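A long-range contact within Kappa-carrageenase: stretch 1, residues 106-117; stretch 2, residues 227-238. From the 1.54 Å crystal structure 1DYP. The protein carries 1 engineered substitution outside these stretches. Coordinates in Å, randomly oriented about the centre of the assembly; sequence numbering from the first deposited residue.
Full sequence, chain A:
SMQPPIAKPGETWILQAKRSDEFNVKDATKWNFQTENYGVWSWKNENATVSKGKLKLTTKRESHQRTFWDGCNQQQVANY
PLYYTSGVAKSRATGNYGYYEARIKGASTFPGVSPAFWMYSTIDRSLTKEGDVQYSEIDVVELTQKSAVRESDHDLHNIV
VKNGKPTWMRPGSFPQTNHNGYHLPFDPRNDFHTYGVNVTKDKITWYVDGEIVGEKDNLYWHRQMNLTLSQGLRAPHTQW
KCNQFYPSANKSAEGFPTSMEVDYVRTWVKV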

# COMPACT_ATOMS: atom_id res chain seq x y z
N GLY A 106 -7.89 -7.85 -7.70
CA GLY A 106 -8.50 -7.48 -6.44
C GLY A 106 -9.30 -8.59 -5.79
O GLY A 106 -9.57 -9.62 -6.41
N ALA A 107 -9.66 -8.39 -4.52
CA ALA A 107 -10.45 -9.37 -3.78
C ALA A 107 -11.88 -9.29 -4.32
O ALA A 107 -12.34 -8.22 -4.70
CB ALA A 107 -10.43 -9.04 -2.29
N SER A 108 -12.57 -10.43 -4.35
CA SER A 108 -13.93 -10.46 -4.88
C SER A 108 -14.94 -9.69 -4.03
O SER A 108 -15.87 -9.09 -4.56
CB SER A 108 -14.41 -11.90 -5.03
OG SER A 108 -14.56 -12.53 -3.77
N THR A 109 -14.74 -9.70 -2.72
CA THR A 109 -15.65 -9.01 -1.81
C THR A 109 -15.53 -7.49 -1.85
O THR A 109 -14.42 -6.95 -1.84
CB THR A 109 -15.44 -9.51 -0.37
OG1 THR A 109 -15.79 -10.90 -0.31
CG2 THR A 109 -16.30 -8.72 0.62
N PHE A 110 -16.67 -6.82 -1.90
CA PHE A 110 -16.72 -5.36 -1.91
C PHE A 110 -18.11 -4.90 -1.51
O PHE A 110 -19.11 -5.38 -2.05
CB PHE A 110 -16.41 -4.79 -3.30
CG PHE A 110 -16.58 -3.30 -3.38
CD1 PHE A 110 -15.63 -2.44 -2.84
CD2 PHE A 110 -17.73 -2.74 -3.95
CE1 PHE A 110 -15.80 -1.06 -2.87
CE2 PHE A 110 -17.91 -1.36 -3.99
CZ PHE A 110 -16.94 -0.52 -3.44
N PRO A 111 -18.20 -3.96 -0.56
CA PRO A 111 -17.08 -3.31 0.13
C PRO A 111 -16.60 -4.10 1.34
O PRO A 111 -17.27 -5.03 1.80
CB PRO A 111 -17.67 -1.96 0.53
CG PRO A 111 -19.08 -2.33 0.88
CD PRO A 111 -19.47 -3.27 -0.25
N GLY A 112 -15.42 -3.73 1.84
CA GLY A 112 -14.89 -4.40 3.01
C GLY A 112 -13.38 -4.50 3.08
O GLY A 112 -12.82 -4.51 4.17
N VAL A 113 -12.72 -4.59 1.93
CA VAL A 113 -11.26 -4.69 1.90
C VAL A 113 -10.64 -3.86 0.80
O VAL A 113 -11.28 -3.55 -0.21
CB VAL A 113 -10.79 -6.16 1.71
CG1 VAL A 113 -11.30 -7.02 2.86
CG2 VAL A 113 -11.26 -6.70 0.37
N SER A 114 -9.37 -3.52 1.00
CA SER A 114 -8.64 -2.72 0.03
C SER A 114 -7.25 -3.26 -0.31
O SER A 114 -6.31 -3.14 0.48
CB SER A 114 -8.49 -1.28 0.53
OG SER A 114 -7.72 -0.51 -0.37
N PRO A 115 -7.13 -3.90 -1.49
CA PRO A 115 -5.84 -4.43 -1.93
C PRO A 115 -4.96 -3.20 -2.13
O PRO A 115 -5.43 -2.18 -2.65
CB PRO A 115 -6.18 -5.11 -3.25
CG PRO A 115 -7.59 -5.56 -3.05
CD PRO A 115 -8.22 -4.38 -2.35
N ALA A 116 -3.70 -3.29 -1.73
CA ALA A 116 -2.82 -2.14 -1.86
C ALA A 116 -1.41 -2.52 -2.28
O ALA A 116 -0.88 -3.56 -1.87
CB ALA A 116 -2.76 -1.38 -0.53
N PHE A 117 -0.83 -1.67 -3.11
CA PHE A 117 0.54 -1.82 -3.58
C PHE A 117 1.08 -0.43 -3.25
O PHE A 117 0.61 0.57 -3.78
CB PHE A 117 0.57 -2.10 -5.08
CG PHE A 117 1.95 -2.15 -5.67
CD1 PHE A 117 3.02 -2.70 -4.96
CD2 PHE A 117 2.18 -1.68 -6.96
CE1 PHE A 117 4.30 -2.76 -5.51
CE2 PHE A 117 3.45 -1.74 -7.53
CZ PHE A 117 4.51 -2.29 -6.80
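Stretch 2 227-238: LTLSQGLRAPHT

Stretch 2 runs as a β-strand from Leu 227 to Leu 233 and pairs antiparallel with strand 113-117; the strand directions differ by 159° and the axes approach to 4.5 Å. Val 113 faces Leu 233, Ser 114 Gly 232, Pro 115 Gln 231, Ala 116 Ser 230 and Phe 117 Leu 229. The hydrogen-bonded pairs use both directions: Ser 114 N to Gly 232 O (2.8 Å) and Gly 232 N to Ser 114 O (3.1 Å), then Ala 116 N to Ser 230 O (2.7 Å) and Ser 230 N to Ala 116 O (3.0 Å). Pro 115, which has no amide hydrogen, fits because it occupies a non-hydrogen-bonded position. Beyond the strand, Arg 234 N still reaches Gly 112 O at 2.9 Å, and cis peptide bonds precede both Pro 111 and Pro 236, whose rings meet at 3.8 Å (CG to CD). Gly 112, at phi 148°, adopts a backbone that calls for glycine.

One face carries Val 113, Pro 115 and Phe 117 with Leu 229, Gln 231 and Leu 233; Phe 117 CD1 packs 3.4 Å from Leu 229 CD2. On the other, Ser 114 CB lies over the Arg 234 guanidinium, whose NH1 bonds Leu 233 O (2.9 Å). A CB on Gly 232 would clash with that NH1.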

# COMPACT_ATOMS: atom_id res chain seq x y z
N LEU A 227 8.96 -1.54 -0.16
CA LEU A 227 7.90 -1.86 -1.12
C LEU A 227 6.95 -2.86 -0.47
O LEU A 227 7.38 -3.91 0.01
CB LEU A 227 8.51 -2.45 -2.38
CG LEU A 227 7.56 -2.52 -3.57
CD1 LEU A 227 7.02 -1.12 -3.89
CD2 LEU A 227 8.32 -3.09 -4.76
N THR A 228 5.66 -2.55 -0.50
CA THR A 228 4.68 -3.39 0.16
C THR A 228 3.43 -3.75 -0.62
O THR A 228 2.90 -2.96 -1.39
CB THR A 228 4.25 -2.70 1.47
OG1 THR A 228 5.41 -2.25 2.17
CG2 THR A 228 3.47 -3.64 2.37
N LEU A 229 2.98 -4.98 -0.41
CA LEU A 229 1.75 -5.50 -1.00
C LEU A 229 0.95 -5.93 0.23
O LEU A 229 1.46 -6.68 1.06
CB LEU A 229 2.04 -6.70 -1.90
CG LEU A 229 2.75 -6.37 -3.22
CD1 LEU A 229 3.45 -7.61 -3.77
CD2 LEU A 229 1.74 -5.81 -4.21
N SER A 230 -0.27 -5.43 0.37
CA SER A 230 -1.05 -5.79 1.54
C SER A 230 -2.52 -5.53 1.30
O SER A 230 -2.89 -4.81 0.38
CB SER A 230 -0.60 -4.96 2.75
OG SER A 230 -0.82 -3.58 2.53
N GLN A 231 -3.36 -6.14 2.12
CA GLN A 231 -4.79 -5.94 2.00
C GLN A 231 -5.32 -5.44 3.33
O GLN A 231 -5.19 -6.10 4.36
CB GLN A 231 -5.49 -7.24 1.59
CG GLN A 231 -6.97 -7.07 1.36
CD GLN A 231 -7.56 -8.17 0.51
OE1 GLN A 231 -7.45 -8.14 -0.72
NE2 GLN A 231 -8.17 -9.16 1.16
N GLY A 232 -5.92 -4.25 3.31
CA GLY A 232 -6.45 -3.68 4.53
C GLY A 232 -7.95 -3.80 4.64
O GLY A 232 -8.64 -4.13 3.68
N LEU A 233 -8.46 -3.53 5.84
CA LEU A 233 -9.89 -3.60 6.11
C LEU A 233 -10.50 -2.22 5.89
O LEU A 233 -9.84 -1.19 6.12
CB LEU A 233 -10.11 -4.06 7.56
CG LEU A 233 -11.48 -4.63 7.93
CD1 LEU A 233 -11.72 -5.95 7.21
CD2 LEU A 233 -11.53 -4.83 9.44
N ARG A 234 -11.76 -2.19 5.46
CA ARG A 234 -12.46 -0.93 5.20
C ARG A 234 -13.93 -1.03 5.58
O ARG A 234 -14.39 -2.07 6.04
CB ARG A 234 -12.36 -0.58 3.71
CG ARG A 234 -10.94 -0.33 3.20
CD ARG A 234 -10.35 0.94 3.79
NE ARG A 234 -9.08 1.32 3.17
CZ ARG A 234 -7.89 0.89 3.56
NH1 ARG A 234 -7.78 0.06 4.58
NH2 ARG A 234 -6.79 1.31 2.93
N ALA A 235 -14.65 0.07 5.40
CA ALA A 235 -16.08 0.09 5.68
C ALA A 235 -16.68 -1.05 4.86
O ALA A 235 -16.24 -1.31 3.74
CB ALA A 235 -16.67 1.43 5.25
N PRO A 236 -17.72 -1.71 5.38
CA PRO A 236 -18.44 -1.50 6.64
C PRO A 236 -17.84 -2.07 7.92
O PRO A 236 -18.54 -2.16 8.93
CB PRO A 236 -19.79 -2.13 6.34
CG PRO A 236 -19.39 -3.35 5.56
CD PRO A 236 -18.34 -2.80 4.60
N HIS A 237 -16.56 -2.43 7.90
CA HIS A 237 -15.93 -3.02 9.08
C HIS A 237 -15.03 -2.07 9.84
O HIS A 237 -14.35 -2.46 10.79
CB HIS A 237 -15.14 -4.25 8.66
CG HIS A 237 -15.93 -5.19 7.81
ND1 HIS A 237 -17.07 -5.81 8.26
CD2 HIS A 237 -15.77 -5.57 6.52
CE1 HIS A 237 -17.59 -6.54 7.29
NE2 HIS A 237 -16.82 -6.41 6.22
N THR A 238 -15.03 -0.80 9.43
CA THR A 238 -14.18 0.19 10.05
C THR A 238 -14.83 1.56 10.17
O THR A 238 -15.84 1.85 9.53
CB THR A 238 -12.89 0.41 9.24
OG1 THR A 238 -13.25 0.91 7.94
CG2 THR A 238 -12.12 -0.89 9.07
O HOH W 1 -16.88 -7.04 3.63